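Local coordinates for protein alanine racemase (Corynebacterium glutamicum, PDB 2DY3) that binds pyridoxal-5'-phosphate and belongs to the alanine racemase family, joining a TIM-barrel-type N-terminal domain to a separate, strand-rich C-terminal domain, at residues Q86-A91 and K107-T112; I150-M155 and L189-N194; S288-G293 and K323-G328. All blocks are in the same frame, centred on the assembly; numbering follows the deposited sequence.

Contact 1: residues Q86-A91 and K107-T112; sequences QDFRAA and KALIET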
ATOM      1  N   GLN B  86     -20.803  12.154  -6.908  1.00 17.56           N
ATOM      2  CA  GLN B  86     -19.588  12.345  -7.689  1.00 17.24           C
ATOM      3  C   GLN B  86     -19.954  12.805  -9.090  1.00 17.38           C
ATOM      4  O   GLN B  86     -21.126  12.806  -9.463  1.00 18.88           O
ATOM      5  CB  GLN B  86     -18.802  11.041  -7.804  1.00 16.83           C
ATOM      6  CG  GLN B  86     -18.549  10.330  -6.495  1.00 17.86           C
ATOM      7  CD  GLN B  86     -17.612   9.161  -6.675  1.00 18.58           C
ATOM      8  OE1 GLN B  86     -16.385   9.311  -6.615  1.00 22.88           O
ATOM      9  NE2 GLN B  86     -18.179   7.991  -6.924  1.00 12.85           N
ATOM     10  N   ASP B  87     -18.949  13.178  -9.870  1.00 17.02           N
ATOM     11  CA  ASP B  87     -19.175  13.618 -11.242  1.00 18.44           C
ATOM     12  C   ASP B  87     -19.271  12.387 -12.153  1.00 18.83           C
ATOM     13  O   ASP B  87     -18.379  12.137 -12.968  1.00 19.03           O
ATOM     14  CB  ASP B  87     -18.020  14.516 -11.700  1.00 18.60           C
ATOM     15  CG  ASP B  87     -18.265  15.134 -13.062  1.00 21.18           C
ATOM     16  OD1 ASP B  87     -17.399  15.896 -13.533  1.00 23.95           O
ATOM     17  OD2 ASP B  87     -19.323  14.864 -13.660  1.00 19.95           O
ATOM     18  N   PHE B  88     -20.347  11.618 -12.013  1.00 16.29           N
ATOM     19  CA  PHE B  88     -20.516  10.425 -12.831  1.00 16.22           C
ATOM     20  C   PHE B  88     -20.798  10.807 -14.280  1.00 17.07           C
ATOM     21  O   PHE B  88     -20.536  10.028 -15.193  1.00 18.07           O
ATOM     22  CB  PHE B  88     -21.641   9.544 -12.268  1.00 15.87           C
ATOM     23  CG  PHE B  88     -22.990  10.201 -12.260  1.00 15.52           C
ATOM     24  CD1 PHE B  88     -23.816  10.131 -13.368  1.00 15.63           C
ATOM     25  CD2 PHE B  88     -23.438  10.880 -11.139  1.00 16.50           C
ATOM     26  CE1 PHE B  88     -25.069  10.721 -13.361  1.00 12.73           C
ATOM     27  CE2 PHE B  88     -24.692  11.476 -11.125  1.00 15.96           C
ATOM     28  CZ  PHE B  88     -25.505  11.393 -12.240  1.00 15.00           C
ATOM     29  N   ARG B  89     -21.320  12.015 -14.480  1.00 18.06           N
ATOM     30  CA  ARG B  89     -21.617  12.518 -15.815  1.00 17.59           C
ATOM     31  C   ARG B  89     -20.333  12.545 -16.628  1.00 16.19           C
ATOM     32  O   ARG B  89     -20.346  12.312 -17.837  1.00 19.01           O
ATOM     33  CB  ARG B  89     -22.215  13.934 -15.741  1.00 18.35           C
ATOM     34  CG  ARG B  89     -22.383  14.623 -17.102  1.00 18.18           C
ATOM     35  CD  ARG B  89     -23.210  13.777 -18.061  1.00 19.00           C
ATOM     36  NE  ARG B  89     -23.220  14.332 -19.413  1.00 20.85           N
ATOM     37  CZ  ARG B  89     -24.000  15.334 -19.815  1.00 23.40           C
ATOM     38  NH1 ARG B  89     -24.853  15.902 -18.971  1.00 20.24           N
ATOM     39  NH2 ARG B  89     -23.923  15.774 -21.067  1.00 23.45           N
ATOM     40  N   ALA B  90     -19.225  12.832 -15.956  1.00 16.95           N
ATOM     41  CA  ALA B  90     -17.920  12.878 -16.607  1.00 17.04           C
ATOM     42  C   ALA B  90     -17.584  11.506 -17.184  1.00 18.82           C
ATOM     43  O   ALA B  90     -16.926  11.404 -18.218  1.00 20.37           O
ATOM     44  CB  ALA B  90     -16.850  13.298 -15.608  1.00 15.43           C
ATOM     45  N   ALA B  91     -18.039  10.453 -16.511  1.00 17.29           N
ATOM     46  CA  ALA B  91     -17.780   9.094 -16.969  1.00 17.56           C
ATOM     47  C   ALA B  91     -18.666   8.798 -18.175  1.00 17.94           C
ATOM     48  O   ALA B  91     -18.201   8.262 -19.188  1.00 17.68           O
ATOM     49  CB  ALA B  91     -18.057   8.104 -15.853  1.00 19.77           C
ATOM     50  N   LYS B 107     -32.164   6.811 -10.094  1.00 17.14           N
ATOM     51  CA  LYS B 107     -32.787   8.125 -10.141  1.00 19.20           C
ATOM     52  C   LYS B 107     -31.861   9.194 -10.712  1.00 19.46           C
ATOM     53  O   LYS B 107     -32.273  10.003 -11.550  1.00 20.58           O
ATOM     54  CB  LYS B 107     -33.244   8.532  -8.740  1.00 21.14           C
ATOM     55  CG  LYS B 107     -33.979   9.856  -8.689  1.00 25.38           C
ATOM     56  CD  LYS B 107     -34.557  10.104  -7.307  1.00 27.51           C
ATOM     57  CE  LYS B 107     -35.355  11.397  -7.272  1.00 31.58           C
ATOM     58  NZ  LYS B 107     -35.908  11.655  -5.915  1.00 34.11           N
ATOM     59  N   ALA B 108     -30.614   9.197 -10.255  1.00 17.63           N
ATOM     60  CA  ALA B 108     -29.639  10.174 -10.717  1.00 17.94           C
ATOM     61  C   ALA B 108     -29.369  10.026 -12.211  1.00 18.54           C
ATOM     62  O   ALA B 108     -29.134  11.011 -12.909  1.00 18.05           O
ATOM     63  CB  ALA B 108     -28.333  10.025  -9.930  1.00 16.70           C
ATOM     64  N   LEU B 109     -29.405   8.792 -12.700  1.00 18.97           N
ATOM     65  CA  LEU B 109     -29.153   8.525 -14.112  1.00 19.14           C
ATOM     66  C   LEU B 109     -30.317   8.962 -14.987  1.00 18.59           C
ATOM     67  O   LEU B 109     -30.119   9.589 -16.025  1.00 15.77           O
ATOM     68  CB  LEU B 109     -28.873   7.034 -14.320  1.00 19.34           C
ATOM     69  CG  LEU B 109     -27.557   6.562 -13.690  1.00 19.54           C
ATOM     70  CD1 LEU B 109     -27.490   5.051 -13.679  1.00 19.80           C
ATOM     71  CD2 LEU B 109     -26.389   7.151 -14.465  1.00 20.93           C
ATOM     72  N   ILE B 110     -31.531   8.630 -14.559  1.00 18.45           N
ATOM     73  CA  ILE B 110     -32.731   8.993 -15.304  1.00 18.78           C
ATOM     74  C   ILE B 110     -32.883  10.504 -15.379  1.00 20.22           C
ATOM     75  O   ILE B 110     -33.364  11.044 -16.379  1.00 20.86           O
ATOM     76  CB  ILE B 110     -33.990   8.405 -14.641  1.00 19.07           C
ATOM     77  CG1 ILE B 110     -33.997   6.880 -14.793  1.00 20.47           C
ATOM     78  CG2 ILE B 110     -35.238   8.998 -15.265  1.00 19.56           C
ATOM     79  CD1 ILE B 110     -35.085   6.199 -13.986  1.00 22.72           C
ATOM     80  N   GLU B 111     -32.462  11.190 -14.325  1.00 19.05           N
ATOM     81  CA  GLU B 111     -32.576  12.638 -14.295  1.00 22.48           C
ATOM     82  C   GLU B 111     -31.385  13.336 -14.941  1.00 22.30           C
ATOM     83  O   GLU B 111     -31.278  14.563 -14.892  1.00 23.99           O
ATOM     84  CB  GLU B 111     -32.770  13.117 -12.855  1.00 24.28           C
ATOM     85  CG  GLU B 111     -34.098  12.662 -12.250  1.00 27.25           C
ATOM     86  CD  GLU B 111     -34.228  13.010 -10.779  1.00 31.25           C
ATOM     87  OE1 GLU B 111     -35.302  12.744 -10.199  1.00 32.47           O
ATOM     88  OE2 GLU B 111     -33.257  13.541 -10.202  1.00 31.77           O
ATOM     89  N   THR B 112     -30.497  12.556 -15.552  1.00 20.98           N
ATOM     90  CA  THR B 112     -29.325  13.112 -16.229  1.00 20.99           C
ATOM     91  C   THR B 112     -29.640  13.349 -17.700  1.00 21.33           C
ATOM     92  O   THR B 112     -30.080  12.431 -18.403  1.00 19.24           O
ATOM     93  CB  THR B 112     -28.115  12.161 -16.172  1.00 20.70           C
ATOM     94  OG1 THR B 112     -27.627  12.071 -14.830  1.00 18.34           O
ATOM     95  CG2 THR B 112     -27.006  12.676 -17.088  1.00 20.75           C
TER
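Arg89 and Thr112 mark the closest backbone approach, their CA atoms 7.7 Å apart, where the first turn of helix 88-92 faces the end of helix 103-110. No hydrogen bond crosses this gap; an aromatic ring fills it. Phe88 has its CG held between the backbone N and the carbonyl carbon (chi1 62°), and its ring reaches across to the neighbouring helix end. There Thr112 presents its hydroxyl oxygen to the ring's edge, near the ring plane, with OG1 3.2 Å from Phe88 CE1. The two side chains run antiparallel alongside one another. The hydroxyl already has a partner for its proton, since Thr112 OG1 donates to Ala108 O at 2.7 Å, a bond back to the preceding turn that holds the oxygen in place. An oxygen beside the positively polarised rim of the ring is probably a mildly favourable electrostatic arrangement. The CZ and CE2 side of the ring meets the Ala108 methyl, with Phe88 CZ 3.9 Å from Ala108 CB, while Phe88 CE1 touches Leu109 CD2 at 4.0 Å in an oblique crossing. Arg89 adds a smaller apolar touch at the margin, where its CD comes within 4.1 Å of Thr112 CG2; the guanidinium is engaged elsewhere, in a salt bridge from NE to Asp93. Just before Phe88 in the chain, Asp87 is the N-cap of the helix: OD2 accepts from Ala90 N at 3.1 Å, approached from above the carboxylate plane. The arrangement illustrates how adjacent helices of a barrel-type domain pack on the outside of its parallel sheet. Trp82 meets the Phe88 ring at about 45° between planes, Phe88 and Leu109 both rest on Leu98 of strand 97-100, and Leu109 also reaches Ile150 of strand 150-156.

Contact 2: residues I150-M155 and L189-N194; sequences IEVTGM and LECPVN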
ATOM      1  N   ILE B 150     -31.713   6.152 -21.633  1.00 21.53           N
ATOM      2  CA  ILE B 150     -30.967   5.111 -20.934  1.00 21.78           C
ATOM      3  C   ILE B 150     -31.064   3.744 -21.597  1.00 19.90           C
ATOM      4  O   ILE B 150     -32.150   3.275 -21.899  1.00 16.98           O
ATOM      5  CB  ILE B 150     -31.453   4.958 -19.479  1.00 24.30           C
ATOM      6  CG1 ILE B 150     -31.128   6.220 -18.681  1.00 24.45           C
ATOM      7  CG2 ILE B 150     -30.811   3.745 -18.845  1.00 23.61           C
ATOM      8  CD1 ILE B 150     -31.633   6.166 -17.269  1.00 25.58           C
ATOM      9  N   GLU B 151     -29.921   3.107 -21.832  1.00 20.41           N
ATOM     10  CA  GLU B 151     -29.930   1.777 -22.425  1.00 21.37           C
ATOM     11  C   GLU B 151     -29.399   0.762 -21.417  1.00 19.78           C
ATOM     12  O   GLU B 151     -28.218   0.777 -21.071  1.00 18.60           O
ATOM     13  CB  GLU B 151     -29.066   1.708 -23.685  1.00 23.75           C
ATOM     14  CG  GLU B 151     -29.089   0.304 -24.295  1.00 30.20           C
ATOM     15  CD  GLU B 151     -27.962   0.028 -25.278  1.00 32.59           C
ATOM     16  OE1 GLU B 151     -27.861  -1.130 -25.738  1.00 36.95           O
ATOM     17  OE2 GLU B 151     -27.181   0.949 -25.594  1.00 32.73           O
ATOM     18  N   VAL B 152     -30.276  -0.105 -20.934  1.00 18.81           N
ATOM     19  CA  VAL B 152     -29.870  -1.124 -19.990  1.00 19.42           C
ATOM     20  C   VAL B 152     -29.249  -2.243 -20.813  1.00 20.68           C
ATOM     21  O   VAL B 152     -29.953  -2.993 -21.483  1.00 21.74           O
ATOM     22  CB  VAL B 152     -31.075  -1.663 -19.200  1.00 21.21           C
ATOM     23  CG1 VAL B 152     -30.642  -2.810 -18.301  1.00 21.25           C
ATOM     24  CG2 VAL B 152     -31.691  -0.542 -18.371  1.00 19.33           C
ATOM     25  N   THR B 153     -27.927  -2.344 -20.768  1.00 19.52           N
ATOM     26  CA  THR B 153     -27.211  -3.357 -21.531  1.00 20.81           C
ATOM     27  C   THR B 153     -27.334  -4.754 -20.937  1.00 19.14           C
ATOM     28  O   THR B 153     -27.052  -5.749 -21.611  1.00 16.86           O
ATOM     29  CB  THR B 153     -25.721  -3.019 -21.638  1.00 22.31           C
ATOM     30  OG1 THR B 153     -25.088  -3.972 -22.501  1.00 31.90           O
ATOM     31  CG2 THR B 153     -25.062  -3.069 -20.257  1.00 16.49           C
ATOM     32  N   GLY B 154     -27.747  -4.816 -19.674  1.00 17.27           N
ATOM     33  CA  GLY B 154     -27.912  -6.092 -18.998  1.00 16.71           C
ATOM     34  C   GLY B 154     -27.829  -5.938 -17.490  1.00 17.62           C
ATOM     35  O   GLY B 154     -27.920  -4.825 -16.964  1.00 17.16           O
ATOM     36  N   MET B 155     -27.679  -7.059 -16.790  1.00 17.08           N
ATOM     37  CA  MET B 155     -27.547  -7.051 -15.337  1.00 16.58           C
ATOM     38  C   MET B 155     -26.482  -8.059 -14.922  1.00 16.70           C
ATOM     39  O   MET B 155     -26.110  -8.957 -15.685  1.00 16.47           O
ATOM     40  CB  MET B 155     -28.881  -7.373 -14.642  1.00 18.83           C
ATOM     41  CG  MET B 155     -29.553  -8.667 -15.070  1.00 17.81           C
ATOM     42  SD  MET B 155     -30.931  -9.085 -13.968  1.00 21.77           S
ATOM     43  CE  MET B 155     -32.080  -7.788 -14.337  1.00 19.92           C
ATOM     44  N   LEU B 189     -37.124  -4.585 -20.418  1.00 23.79           N
ATOM     45  CA  LEU B 189     -35.672  -4.427 -20.447  1.00 24.21           C
ATOM     46  C   LEU B 189     -35.065  -5.704 -21.009  1.00 23.74           C
ATOM     47  O   LEU B 189     -35.031  -6.734 -20.338  1.00 22.96           O
ATOM     48  CB  LEU B 189     -35.109  -4.165 -19.044  1.00 25.10           C
ATOM     49  CG  LEU B 189     -35.452  -2.843 -18.346  1.00 25.64           C
ATOM     50  CD1 LEU B 189     -34.835  -2.845 -16.954  1.00 25.85           C
ATOM     51  CD2 LEU B 189     -34.940  -1.661 -19.154  1.00 25.62           C
ATOM     52  N   GLU B 190     -34.593  -5.626 -22.247  1.00 23.79           N
ATOM     53  CA  GLU B 190     -33.994  -6.773 -22.917  1.00 22.11           C
ATOM     54  C   GLU B 190     -32.862  -7.423 -22.121  1.00 20.59           C
ATOM     55  O   GLU B 190     -32.782  -8.646 -22.045  1.00 17.86           O
ATOM     56  CB  GLU B 190     -33.466  -6.365 -24.301  1.00 21.90           C
ATOM     57  CG  GLU B 190     -32.739  -7.496 -25.032  1.00 24.20           C
ATOM     58  CD  GLU B 190     -32.187  -7.085 -26.387  1.00 25.59           C
ATOM     59  OE1 GLU B 190     -31.683  -5.950 -26.518  1.00 27.56           O
ATOM     60  OE2 GLU B 190     -32.238  -7.908 -27.320  1.00 26.36           O
ATOM     61  N   CYS B 191     -31.995  -6.606 -21.528  1.00 21.02           N
ATOM     62  CA  CYS B 191     -30.856  -7.124 -20.767  1.00 19.42           C
ATOM     63  C   CYS B 191     -30.096  -8.136 -21.626  1.00 18.56           C
ATOM     64  O   CYS B 191     -29.934  -9.294 -21.248  1.00 18.45           O
ATOM     65  CB  CYS B 191     -31.331  -7.798 -19.474  1.00 19.13           C
ATOM     66  SG  CYS B 191     -32.058  -6.676 -18.256  1.00 25.54           S
ATOM     67  N   PRO B 192     -29.606  -7.694 -22.795  1.00 18.74           N
ATOM     68  CA  PRO B 192     -28.854  -8.473 -23.786  1.00 18.60           C
ATOM     69  C   PRO B 192     -27.595  -9.172 -23.285  1.00 18.62           C
ATOM     70  O   PRO B 192     -27.317 -10.314 -23.660  1.00 18.17           O
ATOM     71  CB  PRO B 192     -28.507  -7.437 -24.856  1.00 20.94           C
ATOM     72  CG  PRO B 192     -29.553  -6.401 -24.696  1.00 22.95           C
ATOM     73  CD  PRO B 192     -29.716  -6.291 -23.221  1.00 19.42           C
ATOM     74  N   VAL B 193     -26.824  -8.481 -22.450  1.00 15.99           N
ATOM     75  CA  VAL B 193     -25.575  -9.043 -21.957  1.00 15.10           C
ATOM     76  C   VAL B 193     -25.509  -9.082 -20.438  1.00 15.78           C
ATOM     77  O   VAL B 193     -25.426  -8.045 -19.775  1.00 13.78           O
ATOM     78  CB  VAL B 193     -24.381  -8.237 -22.515  1.00 15.11           C
ATOM     79  CG1 VAL B 193     -23.069  -8.859 -22.077  1.00 11.70           C
ATOM     80  CG2 VAL B 193     -24.473  -8.189 -24.037  1.00 14.64           C
ATOM     81  N   ASN B 194     -25.540 -10.292 -19.891  1.00 16.18           N
ATOM     82  CA  ASN B 194     -25.507 -10.471 -18.452  1.00 17.33           C
ATOM     83  C   ASN B 194     -24.279 -11.272 -18.046  1.00 18.86           C
ATOM     84  O   ASN B 194     -23.719 -12.018 -18.850  1.00 18.57           O
ATOM     85  CB  ASN B 194     -26.782 -11.177 -17.986  1.00 17.96           C
ATOM     86  CG  ASN B 194     -28.048 -10.487 -18.478  1.00 19.61           C
ATOM     87  OD1 ASN B 194     -28.275  -9.309 -18.196  1.00 20.92           O
ATOM     88  ND2 ASN B 194     -28.883 -11.222 -19.217  1.00 17.70           N
TER
HETATM   89  O   HOH W   1     -32.283  -3.775 -21.677  1.00 13.53           O
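Met155 N donates to Asn194 OD1 in the plane of the carboxamide, at 2.7 Å and with a nearly straight N-H...O angle of 158°. Over one side of that plane, at its oxygen end, lies Met155 CG, 3.4 Å from OD1, placed between its own backbone N and carbonyl carbon (chi1 54°); Gly154 CA approaches from the other side, more obliquely. The amide's nitrogen makes a weak bond to Cys191 O, which, together with the firmer bond at OD1, limits the rotation of the group. The Pro192 ring sets its CD 3.2 Å from Thr153 O. That same carbonyl oxygen accepts from Val193 N at 2.9 Å, the donor lying nearly along the C=O axis.

Within the chain, strand 150-156 is an outermost strand of the parallel sheet of the TIM-barrel-type domain. The loop that returns after helix 169-186 runs beside this edge and supplies bonds much as a next strand would, with one side-chain oxygen standing in for a backbone acceptor. The close docking, with Gly154 CA 3.6 Å from Cys191 CA, fits a glycine, whose backbone angles here would in any case jam a CB against the preceding carbonyl oxygen. Its CA-H points at Val193 O, 3.3 Å from CA and with an angle at the hydrogen of 170°, where a CB would collide.

Farther back along the strand a water spans the widening gap: it donates to Val152 O and accepts from Cys191 N at 2.8 Å. Beside it Val152 and Leu189 cross at about a right angle, Val152 CG2 3.5 Å from Leu189 CD2. Cys191 SG touches both Val152 CG1 and Met155 CE. Phe141 of helix 134-146 packs on Met155 and Leu189, and Leu181 of helix 169-186 on Cys191 and Asn194.

Contact 3: residues S288-G293 and K323-G328; sequences SVTIDG and KAVIFG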
ATOM      1  N   SER B 288      10.019 -17.360   4.306  1.00 19.33           N
ATOM      2  CA  SER B 288      11.416 -17.324   3.901  1.00 19.11           C
ATOM      3  C   SER B 288      11.465 -16.636   2.539  1.00 19.28           C
ATOM      4  O   SER B 288      10.482 -16.641   1.801  1.00 16.93           O
ATOM      5  CB  SER B 288      11.965 -18.744   3.735  1.00 19.24           C
ATOM      6  OG  SER B 288      11.779 -19.531   4.900  1.00 20.88           O
ATOM      7  N   VAL B 289      12.600 -16.026   2.218  1.00 17.01           N
ATOM      8  CA  VAL B 289      12.763 -15.405   0.918  1.00 18.02           C
ATOM      9  C   VAL B 289      13.666 -16.395   0.190  1.00 18.67           C
ATOM     10  O   VAL B 289      14.218 -17.307   0.811  1.00 15.93           O
ATOM     11  CB  VAL B 289      13.460 -14.026   1.003  1.00 18.31           C
ATOM     12  CG1 VAL B 289      12.717 -13.126   1.981  1.00 19.60           C
ATOM     13  CG2 VAL B 289      14.900 -14.190   1.414  1.00 18.05           C
ATOM     14  N   THR B 290      13.817 -16.232  -1.115  1.00 18.86           N
ATOM     15  CA  THR B 290      14.653 -17.153  -1.863  1.00 21.66           C
ATOM     16  C   THR B 290      15.766 -16.428  -2.602  1.00 20.62           C
ATOM     17  O   THR B 290      15.508 -15.565  -3.441  1.00 19.09           O
ATOM     18  CB  THR B 290      13.834 -17.948  -2.898  1.00 22.18           C
ATOM     19  OG1 THR B 290      13.443 -17.076  -3.966  1.00 29.46           O
ATOM     20  CG2 THR B 290      12.593 -18.527  -2.265  1.00 19.56           C
ATOM     21  N   ILE B 291      17.003 -16.796  -2.284  1.00 18.94           N
ATOM     22  CA  ILE B 291      18.173 -16.213  -2.921  1.00 17.80           C
ATOM     23  C   ILE B 291      18.841 -17.310  -3.753  1.00 19.28           C
ATOM     24  O   ILE B 291      19.330 -18.299  -3.216  1.00 18.06           O
ATOM     25  CB  ILE B 291      19.162 -15.676  -1.872  1.00 15.88           C
ATOM     26  CG1 ILE B 291      18.484 -14.588  -1.034  1.00 13.87           C
ATOM     27  CG2 ILE B 291      20.402 -15.121  -2.561  1.00 17.63           C
ATOM     28  CD1 ILE B 291      19.362 -14.006   0.061  1.00 12.11           C
ATOM     29  N   ASP B 292      18.849 -17.130  -5.068  1.00 21.17           N
ATOM     30  CA  ASP B 292      19.436 -18.116  -5.969  1.00 22.02           C
ATOM     31  C   ASP B 292      18.724 -19.454  -5.824  1.00 22.07           C
ATOM     32  O   ASP B 292      19.349 -20.512  -5.868  1.00 22.74           O
ATOM     33  CB  ASP B 292      20.930 -18.294  -5.689  1.00 22.43           C
ATOM     34  CG  ASP B 292      21.746 -17.089  -6.105  1.00 23.77           C
ATOM     35  OD1 ASP B 292      21.564 -16.615  -7.249  1.00 25.73           O
ATOM     36  OD2 ASP B 292      22.574 -16.622  -5.296  1.00 24.76           O
ATOM     37  N   GLY B 293      17.412 -19.397  -5.629  1.00 21.29           N
ATOM     38  CA  GLY B 293      16.639 -20.616  -5.503  1.00 20.31           C
ATOM     39  C   GLY B 293      16.631 -21.275  -4.139  1.00 20.69           C
ATOM     40  O   GLY B 293      15.951 -22.283  -3.961  1.00 21.49           O
ATOM     41  N   LYS B 323      20.059 -11.062  -4.974  1.00 18.06           N
ATOM     42  CA  LYS B 323      18.628 -10.913  -5.189  1.00 17.89           C
ATOM     43  C   LYS B 323      17.827 -11.858  -4.305  1.00 17.13           C
ATOM     44  O   LYS B 323      17.986 -13.083  -4.376  1.00 14.28           O
ATOM     45  CB  LYS B 323      18.277 -11.195  -6.649  1.00 22.05           C
ATOM     46  CG  LYS B 323      18.740 -10.129  -7.626  1.00 27.45           C
ATOM     47  CD  LYS B 323      18.582 -10.611  -9.060  1.00 30.56           C
ATOM     48  CE  LYS B 323      17.157 -11.068  -9.352  1.00 33.10           C
ATOM     49  NZ  LYS B 323      17.001 -11.559 -10.761  1.00 36.02           N
ATOM     50  N   ALA B 324      16.965 -11.281  -3.472  1.00 14.81           N
ATOM     51  CA  ALA B 324      16.112 -12.060  -2.584  1.00 14.19           C
ATOM     52  C   ALA B 324      14.662 -12.008  -3.076  1.00 15.26           C
ATOM     53  O   ALA B 324      14.035 -10.946  -3.074  1.00 16.19           O
ATOM     54  CB  ALA B 324      16.199 -11.511  -1.166  1.00 13.91           C
ATOM     55  N   VAL B 325      14.140 -13.150  -3.504  1.00 14.73           N
ATOM     56  CA  VAL B 325      12.761 -13.235  -3.979  1.00 16.07           C
ATOM     57  C   VAL B 325      11.822 -13.413  -2.788  1.00 16.87           C
ATOM     58  O   VAL B 325      11.956 -14.365  -2.028  1.00 18.90           O
ATOM     59  CB  VAL B 325      12.562 -14.442  -4.955  1.00 17.19           C
ATOM     60  CG1 VAL B 325      11.095 -14.560  -5.357  1.00 14.88           C
ATOM     61  CG2 VAL B 325      13.441 -14.270  -6.197  1.00 16.31           C
ATOM     62  N   ILE B 326      10.882 -12.488  -2.621  1.00 16.24           N
ATOM     63  CA  ILE B 326       9.918 -12.569  -1.528  1.00 17.44           C
ATOM     64  C   ILE B 326       8.821 -13.521  -2.000  1.00 18.32           C
ATOM     65  O   ILE B 326       8.353 -14.379  -1.247  1.00 18.96           O
ATOM     66  CB  ILE B 326       9.354 -11.172  -1.194  1.00 16.07           C
ATOM     67  CG1 ILE B 326      10.505 -10.270  -0.714  1.00 14.14           C
ATOM     68  CG2 ILE B 326       8.256 -11.285  -0.151  1.00 14.36           C
ATOM     69  CD1 ILE B 326      10.126  -8.808  -0.497  1.00 11.77           C
ATOM     70  N   PHE B 327       8.427 -13.363  -3.260  1.00 17.11           N
ATOM     71  CA  PHE B 327       7.456 -14.251  -3.892  1.00 17.45           C
ATOM     72  C   PHE B 327       7.470 -13.998  -5.392  1.00 17.73           C
ATOM     73  O   PHE B 327       7.681 -12.872  -5.842  1.00 16.46           O
ATOM     74  CB  PHE B 327       6.041 -14.084  -3.295  1.00 19.07           C
ATOM     75  CG  PHE B 327       5.288 -12.862  -3.764  1.00 16.23           C
ATOM     76  CD1 PHE B 327       4.714 -12.820  -5.021  1.00 16.25           C
ATOM     77  CD2 PHE B 327       5.102 -11.784  -2.915  1.00 16.81           C
ATOM     78  CE1 PHE B 327       3.960 -11.728  -5.420  1.00 18.80           C
ATOM     79  CE2 PHE B 327       4.348 -10.687  -3.308  1.00 18.33           C
ATOM     80  CZ  PHE B 327       3.777 -10.662  -4.561  1.00 15.26           C
ATOM     81  N   GLY B 328       7.284 -15.059  -6.165  1.00 18.31           N
ATOM     82  CA  GLY B 328       7.286 -14.920  -7.607  1.00 19.85           C
ATOM     83  C   GLY B 328       8.270 -15.861  -8.268  1.00 21.06           C
ATOM     84  O   GLY B 328       8.555 -16.938  -7.749  1.00 20.03           O
TER
HETATM   85  O   HOH W   2       8.123 -16.659   0.224  1.00 17.72           O
HETATM   86  O   HOH W   3      18.080 -14.852  -6.441  1.00 31.61           O
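Val325 and Thr290 form a hydrogen-bonded antiparallel pair in the strand-rich C-terminal domain, joining strand 288-291 to strand 323-325 within a mixed sheet. Thr290 N reaches Val325 O at 2.8 Å in the carbonyl plane, on a lone pair; in return Val325 N, also at 2.8 Å, meets Thr290 O from above its carbonyl plane. On the face shared by their side chains, Thr290 OG1 stands between the backbone N and the carbonyl carbon (chi1 71°) and sits tightly against the isopropyl group, 2.9 Å from Val325 CB. The hydroxyl finds its polar partner beyond the pair, at Asn330 O. Ile291 and Ala324 point to the other face, where Ile291 CG1 meets Ala324 CB at 3.8 Å and Val289 CG2 also lies 3.9 Å from Ala324 CB. Phe307 and Ile309 of strand 307-312 pack against Val289, and Ile309 also against Ile291. At Ile326 the chain turns a corner, and with Phe327 it forms a classic beta bulge opposite Trp238. At the other end, a water bridges the strands, accepting from Asp292 N at 2.8 Å and donating to Lys323 O at 2.7 Å.

Contacts 1 and 2 belong to the same barrel-type domain and adjoin: their centres are about 18 Å apart, and Ile110 CG1 meets Ile150 CD1 at 3.5 Å, so the helix end of contact 1 rests on the start of the strand used by contact 2. At the other end of that strand segment, the side chain of Met155 is about 12 Å from a bound pyridoxal-5'-phosphate. Contact 3 lies in the other domain, on the opposite side of the chain's centre, its centre about 48 Å from that of either, with nearest atoms about 28 Å from contact 1 and about 31 Å from contact 2. The pyridoxal-5'-phosphate pocket draws residues from both domains, among them Lys34 and Tyr346.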